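Local coordinates for uncharacterized protein Atu2129 (Agrobacterium tumefaciens, PDB 3DNH) that is of unknown function but carries a split-barrel domain of the pyridoxamine 5'-phosphate oxidase family, whose relatives commonly bind flavin, at residues P9-R14 with T108-A113; L78-M83 with R145-R150; L235-R240 with E248-Q253; S188-L193 with T217-D222. One frame throughout, in Å; residues are numbered along the deposited sequence.

Contact 1 of 4, residues P9-R14 with T108-A113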
loop_
_atom_site.group_PDB
_atom_site.type_symbol
_atom_site.label_atom_id
_atom_site.label_comp_id
_atom_site.label_asym_id
_atom_site.label_seq_id
_atom_site.Cartn_x
_atom_site.Cartn_y
_atom_site.Cartn_z
ATOM N N PRO A 9 15.013 20.181 6.605
ATOM C CA PRO A 9 14.621 18.780 6.670
ATOM C C PRO A 9 13.603 18.446 5.576
ATOM O O PRO A 9 12.711 19.253 5.289
ATOM C CB PRO A 9 13.985 18.648 8.063
ATOM C CG PRO A 9 13.883 20.037 8.608
ATOM C CD PRO A 9 14.923 20.837 7.921
ATOM N N VAL A 10 13.758 17.292 4.938
ATOM C CA VAL A 10 12.838 16.918 3.838
ATOM C C VAL A 10 11.386 16.715 4.353
ATOM O O VAL A 10 10.398 16.910 3.623
ATOM C CB VAL A 10 13.395 15.744 2.964
ATOM C CG1 VAL A 10 14.787 16.113 2.381
ATOM C CG2 VAL A 10 13.488 14.468 3.742
ATOM N N ILE A 11 11.270 16.345 5.621
ATOM C CA ILE A 11 9.976 16.281 6.276
ATOM C C ILE A 11 9.976 17.398 7.291
ATOM O O ILE A 11 10.818 17.400 8.183
ATOM C CB ILE A 11 9.759 14.931 7.004
ATOM C CG1 ILE A 11 9.956 13.746 6.035
ATOM C CG2 ILE A 11 8.375 14.920 7.719
ATOM C CD1 ILE A 11 10.075 12.356 6.685
ATOM N N THR A 12 9.065 18.359 7.148
ATOM C CA THR A 12 8.881 19.390 8.160
ATOM C C THR A 12 8.300 18.772 9.434
ATOM O O THR A 12 7.241 18.135 9.371
ATOM C CB THR A 12 8.001 20.523 7.622
ATOM O OG1 THR A 12 8.625 21.045 6.444
ATOM C CG2 THR A 12 7.797 21.650 8.658
ATOM N N PRO A 13 9.021 18.900 10.572
ATOM C CA PRO A 13 8.563 18.351 11.848
ATOM C C PRO A 13 7.194 18.883 12.253
ATOM O O PRO A 13 6.864 20.057 12.002
ATOM C CB PRO A 13 9.617 18.860 12.848
ATOM C CG PRO A 13 10.805 19.055 12.062
ATOM C CD PRO A 13 10.322 19.572 10.731
ATOM N N ARG A 14 6.417 18.018 12.893
ATOM C CA ARG A 14 5.082 18.368 13.351
ATOM C C ARG A 14 5.144 19.502 14.357
ATOM O O ARG A 14 4.484 20.521 14.179
ATOM C CB ARG A 14 4.405 17.151 13.978
ATOM C CG ARG A 14 2.997 16.903 13.499
ATOM C CD ARG A 14 2.251 18.188 13.334
ATOM N NE ARG A 14 0.831 18.051 13.597
ATOM C CZ ARG A 14 -0.022 19.056 13.496
ATOM N NH1 ARG A 14 0.423 20.257 13.156
ATOM N NH2 ARG A 14 -1.316 18.871 13.744
ATOM N N THR A 108 7.677 5.488 6.605
ATOM C CA THR A 108 7.771 6.422 5.487
ATOM C C THR A 108 9.216 6.890 5.305
ATOM O O THR A 108 9.841 7.359 6.249
ATOM C CB THR A 108 6.794 7.626 5.645
ATOM O OG1 THR A 108 5.460 7.125 5.692
ATOM C CG2 THR A 108 6.906 8.562 4.452
ATOM N N LEU A 109 9.735 6.741 4.082
ATOM C CA LEU A 109 11.082 7.174 3.736
ATOM C C LEU A 109 10.977 8.204 2.622
ATOM O O LEU A 109 10.391 7.934 1.577
ATOM C CB LEU A 109 11.952 5.982 3.304
ATOM C CG LEU A 109 11.977 4.728 4.211
ATOM C CD1 LEU A 109 12.684 3.590 3.486
ATOM C CD2 LEU A 109 12.719 5.023 5.524
ATOM N N VAL A 110 11.515 9.397 2.882
ATOM C CA VAL A 110 11.494 10.489 1.930
ATOM C C VAL A 110 12.902 10.715 1.398
ATOM O O VAL A 110 13.839 10.755 2.175
ATOM C CB VAL A 110 10.899 11.753 2.577
ATOM C CG1 VAL A 110 10.953 12.941 1.624
ATOM C CG2 VAL A 110 9.480 11.465 3.069
ATOM N N GLY A 111 13.057 10.870 0.082
ATOM C CA GLY A 111 14.392 11.167 -0.480
ATOM C C GLY A 111 14.411 11.304 -1.985
ATOM O O GLY A 111 13.467 11.838 -2.569
ATOM N N ARG A 112 15.497 10.850 -2.616
ATOM C CA ARG A 112 15.623 10.926 -4.084
ATOM C C ARG A 112 15.704 9.558 -4.740
ATOM O O ARG A 112 16.253 8.619 -4.173
ATOM C CB ARG A 112 16.786 11.833 -4.514
ATOM C CG ARG A 112 16.512 13.305 -4.237
ATOM C CD ARG A 112 17.728 14.195 -4.398
ATOM N NE ARG A 112 17.329 15.555 -4.039
ATOM C CZ ARG A 112 16.686 16.406 -4.844
ATOM N NH1 ARG A 112 16.327 17.597 -4.374
ATOM N NH2 ARG A 112 16.405 16.083 -6.110
ATOM N N ALA A 113 15.065 9.441 -5.908
ATOM C CA ALA A 113 15.139 8.255 -6.736
ATOM C C ALA A 113 16.362 8.388 -7.622
ATOM O O ALA A 113 16.334 9.145 -8.619
ATOM C CB ALA A 113 13.904 8.156 -7.588
#

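Contact 2 of 4, residues L78-M83 with R145-R150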
loop_
_atom_site.group_PDB
_atom_site.type_symbol
_atom_site.label_atom_id
_atom_site.label_comp_id
_atom_site.label_asym_id
_atom_site.label_seq_id
_atom_site.Cartn_x
_atom_site.Cartn_y
_atom_site.Cartn_z
ATOM N N LEU A 78 3.737 6.949 -15.974
ATOM C CA LEU A 78 3.678 8.273 -15.391
ATOM C C LEU A 78 4.701 8.485 -14.271
ATOM O O LEU A 78 5.371 9.510 -14.249
ATOM C CB LEU A 78 2.271 8.523 -14.866
ATOM C CG LEU A 78 1.221 9.289 -15.690
ATOM C CD1 LEU A 78 1.736 9.905 -16.993
ATOM C CD2 LEU A 78 -0.048 8.473 -15.925
ATOM N N HIS A 79 4.823 7.538 -13.332
ATOM C CA HIS A 79 5.781 7.756 -12.244
ATOM C C HIS A 79 7.224 7.781 -12.771
ATOM O O HIS A 79 7.992 8.634 -12.373
ATOM C CB HIS A 79 5.611 6.775 -11.073
ATOM C CG HIS A 79 5.512 5.342 -11.488
ATOM N ND1 HIS A 79 4.476 4.857 -12.261
ATOM C CD2 HIS A 79 6.298 4.278 -11.202
ATOM C CE1 HIS A 79 4.639 3.558 -12.450
ATOM N NE2 HIS A 79 5.741 3.180 -11.820
ATOM N N ALA A 80 7.581 6.860 -13.672
ATOM C CA ALA A 80 8.897 6.901 -14.345
ATOM C C ALA A 80 9.165 8.277 -14.939
ATOM O O ALA A 80 10.230 8.869 -14.671
ATOM C CB ALA A 80 9.009 5.837 -15.422
ATOM N N ARG A 81 8.200 8.777 -15.738
ATOM C CA ARG A 81 8.253 10.106 -16.314
ATOM C C ARG A 81 8.482 11.146 -15.229
ATOM O O ARG A 81 9.377 11.999 -15.369
ATOM C CB ARG A 81 6.951 10.434 -17.079
ATOM C CG ARG A 81 6.984 11.668 -18.062
ATOM C CD ARG A 81 6.687 13.036 -17.392
ATOM N NE ARG A 81 5.546 12.953 -16.458
ATOM C CZ ARG A 81 4.273 13.006 -16.815
ATOM N NH1 ARG A 81 3.938 13.169 -18.100
ATOM N NH2 ARG A 81 3.325 12.906 -15.890
ATOM N N ASN A 82 7.653 11.106 -14.180
ATOM C CA ASN A 82 7.715 12.130 -13.123
ATOM C C ASN A 82 9.111 12.173 -12.527
ATOM O O ASN A 82 9.715 13.256 -12.408
ATOM C CB ASN A 82 6.660 11.902 -12.028
ATOM C CG ASN A 82 5.246 12.165 -12.507
ATOM O OD1 ASN A 82 5.052 12.787 -13.540
ATOM N ND2 ASN A 82 4.245 11.663 -11.768
HETATM N N MSE A 83 9.631 10.987 -12.211
HETATM C CA MSE A 83 10.975 10.828 -11.674
HETATM C C MSE A 83 12.109 11.314 -12.605
HETATM O O MSE A 83 13.113 11.810 -12.117
HETATM C CB MSE A 83 11.203 9.376 -11.237
HETATM C CG MSE A 83 10.423 9.005 -9.975
HETATM SE SE MSE A 83 10.811 7.213 -9.288
HETATM C CE MSE A 83 9.902 6.106 -10.672
ATOM N N ARG A 145 13.306 0.189 -16.024
ATOM C CA ARG A 145 14.140 1.188 -15.306
ATOM C C ARG A 145 14.338 0.800 -13.840
ATOM O O ARG A 145 13.411 0.368 -13.174
ATOM C CB ARG A 145 13.537 2.588 -15.386
ATOM C CG ARG A 145 13.558 3.175 -16.791
ATOM C CD ARG A 145 13.345 4.661 -16.807
ATOM N NE ARG A 145 13.190 5.091 -18.193
ATOM C CZ ARG A 145 12.633 6.237 -18.567
ATOM N NH1 ARG A 145 12.191 7.097 -17.655
ATOM N NH2 ARG A 145 12.521 6.520 -19.856
ATOM N N LEU A 146 15.549 0.989 -13.348
ATOM C CA LEU A 146 15.939 0.521 -12.029
ATOM C C LEU A 146 16.407 1.707 -11.166
ATOM O O LEU A 146 17.245 2.490 -11.599
ATOM C CB LEU A 146 17.085 -0.432 -12.245
ATOM C CG LEU A 146 17.325 -1.624 -11.351
ATOM C CD1 LEU A 146 16.165 -1.919 -10.408
ATOM C CD2 LEU A 146 17.627 -2.786 -12.311
ATOM N N TYR A 147 15.892 1.824 -9.947
ATOM C CA TYR A 147 16.191 3.003 -9.093
ATOM C C TYR A 147 16.523 2.577 -7.683
ATOM O O TYR A 147 15.951 1.643 -7.216
ATOM C CB TYR A 147 14.951 3.856 -8.951
ATOM C CG TYR A 147 14.281 4.269 -10.225
ATOM C CD1 TYR A 147 14.486 5.544 -10.764
ATOM C CD2 TYR A 147 13.364 3.419 -10.843
ATOM C CE1 TYR A 147 13.818 5.948 -11.930
ATOM C CE2 TYR A 147 12.736 3.785 -11.973
ATOM C CZ TYR A 147 12.953 5.051 -12.518
ATOM O OH TYR A 147 12.276 5.376 -13.640
ATOM N N ARG A 148 17.402 3.290 -6.977
ATOM C CA ARG A 148 17.441 3.086 -5.526
ATOM C C ARG A 148 17.061 4.367 -4.792
ATOM O O ARG A 148 17.237 5.496 -5.305
ATOM C CB ARG A 148 18.776 2.448 -5.031
ATOM C CG ARG A 148 19.980 3.239 -5.380
ATOM C CD ARG A 148 21.264 2.745 -4.678
ATOM N NE ARG A 148 21.744 1.469 -5.175
ATOM C CZ ARG A 148 22.616 1.315 -6.178
ATOM N NH1 ARG A 148 23.117 2.354 -6.844
ATOM N NH2 ARG A 148 22.974 0.098 -6.542
ATOM N N LEU A 149 16.477 4.175 -3.620
ATOM C CA LEU A 149 16.066 5.283 -2.794
ATOM C C LEU A 149 17.297 5.829 -2.096
ATOM O O LEU A 149 18.021 5.079 -1.429
ATOM C CB LEU A 149 14.996 4.843 -1.774
ATOM C CG LEU A 149 14.589 5.932 -0.775
ATOM C CD1 LEU A 149 13.993 7.159 -1.446
ATOM C CD2 LEU A 149 13.626 5.339 0.249
ATOM N N ARG A 150 17.539 7.126 -2.277
ATOM C CA ARG A 150 18.471 7.839 -1.432
ATOM C C ARG A 150 17.657 8.454 -0.301
ATOM O O ARG A 150 16.987 9.452 -0.508
ATOM C CB ARG A 150 19.156 8.953 -2.217
ATOM C CG ARG A 150 20.408 9.449 -1.544
ATOM C CD ARG A 150 20.971 10.735 -2.128
ATOM N NE ARG A 150 20.737 10.925 -3.562
ATOM C CZ ARG A 150 20.848 12.097 -4.184
ATOM N NH1 ARG A 150 21.190 13.174 -3.506
ATOM N NH2 ARG A 150 20.621 12.209 -5.488
HETATM O O HOH W 1 12.506 7.659 -14.623
#

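Contact 3 of 4, residues L235-R240 with E248-Q253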
loop_
_atom_site.group_PDB
_atom_site.type_symbol
_atom_site.label_atom_id
_atom_site.label_comp_id
_atom_site.label_asym_id
_atom_site.label_seq_id
_atom_site.Cartn_x
_atom_site.Cartn_y
_atom_site.Cartn_z
ATOM N N LEU A 235 15.983 -12.471 10.275
ATOM C CA LEU A 235 16.519 -13.037 11.546
ATOM C C LEU A 235 17.636 -12.127 12.034
ATOM O O LEU A 235 18.619 -11.968 11.332
ATOM C CB LEU A 235 17.048 -14.466 11.345
ATOM C CG LEU A 235 17.580 -15.279 12.567
ATOM C CD1 LEU A 235 16.565 -15.387 13.647
ATOM C CD2 LEU A 235 18.029 -16.701 12.134
ATOM N N TRP A 236 17.494 -11.542 13.235
ATOM C CA TRP A 236 18.540 -10.699 13.787
ATOM C C TRP A 236 19.545 -11.467 14.599
ATOM O O TRP A 236 19.173 -12.298 15.443
ATOM C CB TRP A 236 17.947 -9.581 14.641
ATOM C CG TRP A 236 17.056 -8.666 13.818
ATOM C CD1 TRP A 236 15.717 -8.858 13.521
ATOM C CD2 TRP A 236 17.435 -7.444 13.180
ATOM N NE1 TRP A 236 15.232 -7.807 12.776
ATOM C CE2 TRP A 236 16.262 -6.929 12.533
ATOM C CE3 TRP A 236 18.638 -6.718 13.095
ATOM C CZ2 TRP A 236 16.269 -5.721 11.804
ATOM C CZ3 TRP A 236 18.643 -5.484 12.361
ATOM C CH2 TRP A 236 17.472 -5.016 11.734
ATOM N N PHE A 237 20.828 -11.204 14.356
ATOM C CA PHE A 237 21.880 -11.828 15.182
ATOM C C PHE A 237 21.821 -11.268 16.584
ATOM O O PHE A 237 21.414 -10.098 16.770
ATOM C CB PHE A 237 23.259 -11.580 14.576
ATOM C CG PHE A 237 23.446 -12.200 13.207
ATOM C CD1 PHE A 237 22.950 -13.499 12.934
ATOM C CD2 PHE A 237 24.128 -11.502 12.201
ATOM C CE1 PHE A 237 23.127 -14.090 11.728
ATOM C CE2 PHE A 237 24.318 -12.099 10.933
ATOM C CZ PHE A 237 23.818 -13.373 10.693
ATOM N N ALA A 238 22.221 -12.069 17.571
ATOM C CA ALA A 238 22.348 -11.541 18.924
ATOM C C ALA A 238 23.483 -10.509 19.045
ATOM O O ALA A 238 23.395 -9.601 19.847
ATOM C CB ALA A 238 22.508 -12.672 19.987
ATOM N N GLU A 239 24.556 -10.686 18.285
ATOM C CA GLU A 239 25.593 -9.672 18.210
ATOM C C GLU A 239 26.100 -9.529 16.779
ATOM O O GLU A 239 25.862 -10.408 15.953
ATOM C CB GLU A 239 26.721 -9.891 19.241
ATOM C CG GLU A 239 27.475 -11.184 19.102
ATOM C CD GLU A 239 28.416 -11.421 20.269
ATOM O OE1 GLU A 239 29.021 -12.520 20.325
ATOM O OE2 GLU A 239 28.555 -10.522 21.127
ATOM N N ARG A 240 26.737 -8.382 16.494
ATOM C CA ARG A 240 27.117 -7.984 15.132
ATOM C C ARG A 240 28.157 -8.968 14.651
ATOM O O ARG A 240 29.034 -9.356 15.409
ATOM C CB ARG A 240 27.709 -6.552 15.144
ATOM C CG ARG A 240 28.239 -6.036 13.808
ATOM C CD ARG A 240 28.934 -4.643 13.935
ATOM N NE ARG A 240 29.738 -4.374 12.741
ATOM C CZ ARG A 240 29.242 -3.939 11.585
ATOM N NH1 ARG A 240 27.941 -3.721 11.452
ATOM N NH2 ARG A 240 30.044 -3.756 10.555
ATOM N N GLU A 248 29.486 -18.366 11.293
ATOM C CA GLU A 248 29.321 -19.788 11.577
ATOM C C GLU A 248 29.016 -20.032 13.072
ATOM O O GLU A 248 28.194 -20.894 13.409
ATOM C CB GLU A 248 30.557 -20.561 11.070
ATOM C CG GLU A 248 30.724 -22.040 11.553
ATOM C CD GLU A 248 32.172 -22.556 11.459
ATOM O OE1 GLU A 248 33.072 -21.744 11.114
ATOM O OE2 GLU A 248 32.425 -23.761 11.760
ATOM N N LYS A 249 29.655 -19.275 13.968
ATOM C CA LYS A 249 29.399 -19.441 15.414
ATOM C C LYS A 249 27.985 -18.999 15.743
ATOM O O LYS A 249 27.225 -19.737 16.355
ATOM C CB LYS A 249 30.362 -18.627 16.279
ATOM C CG LYS A 249 31.858 -18.928 16.122
ATOM C CD LYS A 249 32.285 -20.345 16.547
ATOM C CE LYS A 249 32.276 -21.313 15.337
ATOM N NZ LYS A 249 32.914 -20.697 14.106
ATOM N N ALA A 250 27.677 -17.761 15.369
ATOM C CA ALA A 250 26.332 -17.201 15.451
ATOM C C ALA A 250 25.258 -18.133 14.872
ATOM O O ALA A 250 24.199 -18.296 15.470
ATOM C CB ALA A 250 26.272 -15.843 14.723
ATOM N N LEU A 251 25.522 -18.737 13.712
ATOM C CA LEU A 251 24.526 -19.608 13.083
ATOM C C LEU A 251 24.309 -20.861 13.919
ATOM O O LEU A 251 23.164 -21.320 14.093
ATOM C CB LEU A 251 24.924 -20.000 11.644
ATOM C CG LEU A 251 24.125 -19.582 10.392
ATOM C CD1 LEU A 251 24.088 -20.770 9.434
ATOM C CD2 LEU A 251 22.691 -19.113 10.653
ATOM N N ALA A 252 25.415 -21.400 14.434
ATOM C CA ALA A 252 25.423 -22.650 15.201
ATOM C C ALA A 252 24.692 -22.503 16.540
ATOM O O ALA A 252 23.952 -23.410 16.949
ATOM C CB ALA A 252 26.871 -23.150 15.415
ATOM N N GLN A 253 24.931 -21.386 17.228
ATOM C CA GLN A 253 24.152 -20.989 18.411
ATOM C C GLN A 253 22.660 -20.967 18.069
ATOM O O GLN A 253 21.854 -21.595 18.746
ATOM C CB GLN A 253 24.633 -19.621 18.955
ATOM C CG GLN A 253 23.565 -18.725 19.657
ATOM C CD GLN A 253 23.182 -17.418 18.882
ATOM O OE1 GLN A 253 22.354 -16.623 19.364
ATOM N NE2 GLN A 253 23.788 -17.194 17.713
HETATM O O HOH W 2 23.191 -14.644 16.702
#

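Contact 4 of 4, residues S188-L193 with T217-D222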
loop_
_atom_site.group_PDB
_atom_site.type_symbol
_atom_site.label_atom_id
_atom_site.label_comp_id
_atom_site.label_asym_id
_atom_site.label_seq_id
_atom_site.Cartn_x
_atom_site.Cartn_y
_atom_site.Cartn_z
ATOM N N SER A 188 28.225 -16.791 -1.273
ATOM C CA SER A 188 28.485 -18.224 -1.254
ATOM C C SER A 188 27.972 -18.879 0.034
ATOM O O SER A 188 27.568 -20.041 0.010
ATOM C CB SER A 188 29.968 -18.514 -1.464
ATOM O OG SER A 188 30.707 -17.939 -0.412
ATOM N N GLU A 189 27.966 -18.148 1.145
ATOM C CA GLU A 189 27.273 -18.659 2.338
ATOM C C GLU A 189 25.765 -18.822 2.142
ATOM O O GLU A 189 25.217 -19.845 2.533
ATOM C CB GLU A 189 27.567 -17.820 3.575
ATOM C CG GLU A 189 28.974 -18.036 4.092
ATOM C CD GLU A 189 29.182 -19.459 4.564
ATOM O OE1 GLU A 189 28.756 -19.775 5.690
ATOM O OE2 GLU A 189 29.752 -20.268 3.813
ATOM N N ALA A 190 25.104 -17.846 1.501
ATOM C CA ALA A 190 23.664 -17.955 1.191
ATOM C C ALA A 190 23.392 -19.213 0.362
ATOM O O ALA A 190 22.475 -19.978 0.666
ATOM C CB ALA A 190 23.156 -16.683 0.425
ATOM N N THR A 191 24.184 -19.403 -0.695
ATOM C CA THR A 191 24.081 -20.557 -1.569
ATOM C C THR A 191 24.280 -21.857 -0.798
ATOM O O THR A 191 23.516 -22.812 -0.970
ATOM C CB THR A 191 25.118 -20.491 -2.717
ATOM O OG1 THR A 191 24.964 -19.257 -3.403
ATOM C CG2 THR A 191 24.935 -21.614 -3.712
ATOM N N ARG A 192 25.290 -21.866 0.042
ATOM C CA ARG A 192 25.624 -23.000 0.860
ATOM C C ARG A 192 24.465 -23.400 1.723
ATOM O O ARG A 192 24.063 -24.515 1.719
ATOM C CB ARG A 192 26.795 -22.670 1.763
ATOM C CG ARG A 192 27.809 -23.753 1.886
ATOM C CD ARG A 192 28.336 -23.996 3.258
ATOM N NE ARG A 192 28.237 -22.892 4.166
ATOM C CZ ARG A 192 27.765 -22.983 5.387
ATOM N NH1 ARG A 192 27.378 -24.119 5.853
ATOM N NH2 ARG A 192 27.693 -21.927 6.127
ATOM N N LEU A 193 23.970 -22.449 2.481
ATOM C CA LEU A 193 22.867 -22.630 3.406
ATOM C C LEU A 193 21.555 -22.967 2.734
ATOM O O LEU A 193 20.813 -23.801 3.260
ATOM C CB LEU A 193 22.681 -21.392 4.311
ATOM C CG LEU A 193 23.868 -21.220 5.277
ATOM C CD1 LEU A 193 23.794 -19.896 6.035
ATOM C CD2 LEU A 193 23.903 -22.445 6.209
ATOM N N THR A 217 18.050 -14.616 1.147
ATOM C CA THR A 217 18.271 -13.664 0.067
ATOM C C THR A 217 19.506 -12.827 0.319
ATOM O O THR A 217 20.141 -12.375 -0.651
ATOM C CB THR A 217 17.024 -12.759 -0.212
ATOM O OG1 THR A 217 16.673 -12.038 0.979
ATOM C CG2 THR A 217 15.825 -13.649 -0.626
ATOM N N SER A 218 19.867 -12.626 1.597
ATOM C CA SER A 218 20.914 -11.721 1.938
ATOM C C SER A 218 21.396 -11.953 3.347
ATOM O O SER A 218 20.582 -12.114 4.260
ATOM C CB SER A 218 20.417 -10.262 1.767
ATOM O OG SER A 218 21.466 -9.328 1.791
ATOM N N ILE A 219 22.731 -11.963 3.527
ATOM C CA ILE A 219 23.367 -12.028 4.866
ATOM C C ILE A 219 24.131 -10.734 5.063
ATOM O O ILE A 219 24.815 -10.286 4.145
ATOM C CB ILE A 219 24.355 -13.211 4.976
ATOM C CG1 ILE A 219 23.611 -14.549 4.697
ATOM C CG2 ILE A 219 25.105 -13.169 6.332
ATOM C CD1 ILE A 219 24.507 -15.734 4.409
ATOM N N ASP A 220 23.994 -10.129 6.243
ATOM C CA ASP A 220 24.708 -8.873 6.543
ATOM C C ASP A 220 25.219 -8.917 7.992
ATOM O O ASP A 220 24.918 -9.868 8.736
ATOM C CB ASP A 220 23.829 -7.627 6.185
ATOM C CG ASP A 220 22.525 -7.552 7.004
ATOM O OD1 ASP A 220 22.609 -7.391 8.254
ATOM O OD2 ASP A 220 21.409 -7.651 6.420
ATOM N N PRO A 221 26.023 -7.931 8.401
ATOM C CA PRO A 221 26.516 -8.039 9.779
ATOM C C PRO A 221 25.464 -8.137 10.902
ATOM O O PRO A 221 25.780 -8.624 12.006
ATOM C CB PRO A 221 27.351 -6.747 9.942
ATOM C CG PRO A 221 27.831 -6.465 8.564
ATOM C CD PRO A 221 26.633 -6.780 7.689
ATOM N N ASP A 222 24.256 -7.665 10.648
ATOM C CA ASP A 222 23.220 -7.595 11.691
ATOM C C ASP A 222 22.189 -8.739 11.608
ATOM O O ASP A 222 21.429 -9.005 12.572
ATOM C CB ASP A 222 22.498 -6.235 11.622
ATOM C CG ASP A 222 23.380 -5.079 12.076
ATOM O OD1 ASP A 222 24.384 -5.315 12.788
ATOM O OD2 ASP A 222 23.062 -3.928 11.709
#

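Contact 1 of 4, residues P9-R14 with T108-A113
Val110 points CG1 anti to its backbone N (chi1 176°) and keeps CG2 beside that nitrogen, so its two methyls spread like a fork toward the N-terminal arm, one for each of two neighbouring residues. Val10 keeps CG1 beside its backbone N (chi1 -57°), which leaves CG2 between N and the carbonyl carbon, and this second methyl meets Val110 CG1 at 3.6 Å as the two valines slide past each other in opposite directions. The other prong is taken by Ile11: its CG1 and CD1 both lie 3.8 Å from Val110 CG2, the isoleucine chain slanting across the valine. CB of Val110 sits behind, 3.9 Å from Val10 CG2.

The arm 9-14 has no regular secondary structure, whereas 108-113 belongs to strand 106-115 of the antiparallel barrel. No hydrogen bond joins the two segments, and the arm is not an added strand. Several of its polar backbone groups bond instead to the second subunit, where Val10 O meets Ser51 OG and Thr12 N meets Asp48 OD2, both of that neighbouring chain. Tyr53 of the second subunit packs on both Val10 and Val110.

The chemistry is thus divided: between these two segments the contact is wholly aliphatic, with little directional demand, while directional hydrogen bonds tie the same arm to the partner chain at the dimer interface.

Contact 2 of 4, residues L78-M83 with R145-R150
Ala80 is the first residue of segment 78-83 of helix 78-85 to meet strand segment 145-150, and it does so with both its methyl and its carbonyl. Its CB lies 3.7 Å from Tyr147 OH, and its carbonyl oxygen accepts a hydrogen bond from a water at 2.6 Å. That water in turn accepts from Tyr147 OH at 2.5 Å and from Arg145 NH1 at 3.1 Å, lying in the plane of both the phenol ring and the guanidinium. An arginine chain extended from CG to NE carries NH1 out to this point.

Arg81 turns its side chain to the other side of the helix, where NE and NH2 grip the single atom OD1 of Asn82 side-on, from one face of the amide. The same guanidinium donates through NH2 to Thr12 O of the second subunit, so the intrahelical grip probably steadies a group used at the dimer interface.

Met83, a selenomethionine here, closes the segment. Its chain bends at chi3 (-72°), which folds the terminal methyl back over Tyr147: Met83 CE stands 3.7 Å from Tyr147 CZ, and Met83 SE 4.3 Å from the centroid of that ring, 14° off the normal. This is a Met-aromatic contact with an added CH-pi component, while Phe71 also meets the tyrosine ring.

The axes of the two segments approach to 11.0 Å at 59°, and helix and strand are joined in two ways: a dispersive contact over the phenol ring, and a water at its edge that lets a hydroxyl, a guanidinium and a helical carbonyl share one polar site.

Contact 3 of 4, residues L235-R240 with E248-Q253
Phe237 and Ala250 meet obliquely, the helix methyl Ala250 CB lying 4.4 Å from ring atom Phe237 CD1. The phenyl stem does not aim straight at the helix; with CG beside the backbone N (chi1 -63°), it is the CD1 side of the ring that comes near the helix. Leu251, one residue further along the helix, packs instead on Ile224 and Leu203, while Leu254 touches Phe237 from the next turn.

These residues join the end of strand 232-236, an outermost strand of the small three-stranded antiparallel sheet, to the C-terminal helix 244-254. Strand and helix follow each other closely in the chain, with a short connection doubling back so that the helix lies against the strand's exit. Leu235, inside the strand, also points its side chain toward the helix and packs on Leu203, Leu206 and Leu254, adding to the apolar contacts between sheet and helices.

A polar link is made by Gln253, which bends at chi2 (-111°) and brings its amide back alongside the loop, where Gln253 OE1 stands 4.0 Å from Ala238 CB. Ala238 is the first residue beyond Phe237, and both it and Gln253 are exposed. The amide nitrogen of the glutamine faces a water that also reaches the loop backbone, accepting from Gln253 NE2 at 2.8 Å and from Ala238 N at 2.9 Å.

Contact 4 of 4, residues S188-L193 with T217-D222
Ile219 of strand 215-220 packs against helix 180-194 in a helix-on-sheet contact of the C-terminal part of the chain, the strand being an outermost one of a three-stranded antiparallel sheet. The apolar part of the contact is carried by one methyl. Ile219 CD1, at the end of a chain whose CG1 lies beside the backbone N (chi1 -59°) and then runs on extended, rests against the adjacent residues Glu189 and Ala190: it is 3.8 Å from Glu189 CB and 4.3 Å from Ala190 CB. The peptide itself is approached as well, for Ala190 N lies 3.6 Å from Ile219 CD1. Leu193, one turn on, also points toward the sheet and packs on Ile216, and helix 244-254 adds Phe247 and Leu251 to the same apolar layer.

The helix segment has a charged pair of its own. Glu189 starts toward the strand, but its chain bends at chi2 (-64°) and leads the carboxylate away, to the guanidinium of Arg192. There Arg192 NE donates to Glu189 OE2 at 3.1 Å, meeting it from above the carboxylate plane. The aliphatic root of the glutamate can thus pack on Ile219 while its charge is paired elsewhere. On the strand side, Asp220 forms a salt bridge with Arg234.

Two local hydrogen-bonded motifs shape segment 217-222. Thr217 and Ser218 together face Asp225 in a classic beta bulge. Past Ile219 the chain enters an Asx turn, in which Asp222 N donates to the anti lone pair of Asp220 OD1 at 2.9 Å.

In the fold
The four contacts fall into two groups. Contacts 1 and 2, with centres 17 Å apart, share the six-stranded barrel: strands 106-115 and 144-157 are neighbours in it, the segments of the two contacts alternate along the sequence, and both contacts touch the second subunit. Contacts 4 and 3 follow in that order, 12 Å apart between centres, and share the three-stranded sheet, whose outermost strands they occupy; Phe237 N lies 2.9 Å from Asp222 O, a probable hydrogen bond. Between the groups, centres stand 29 to 36 Å apart without touching. Dimer contacts thus gather on the barrel side, while no other chain of the assembly touches the segments of contacts 3 and 4.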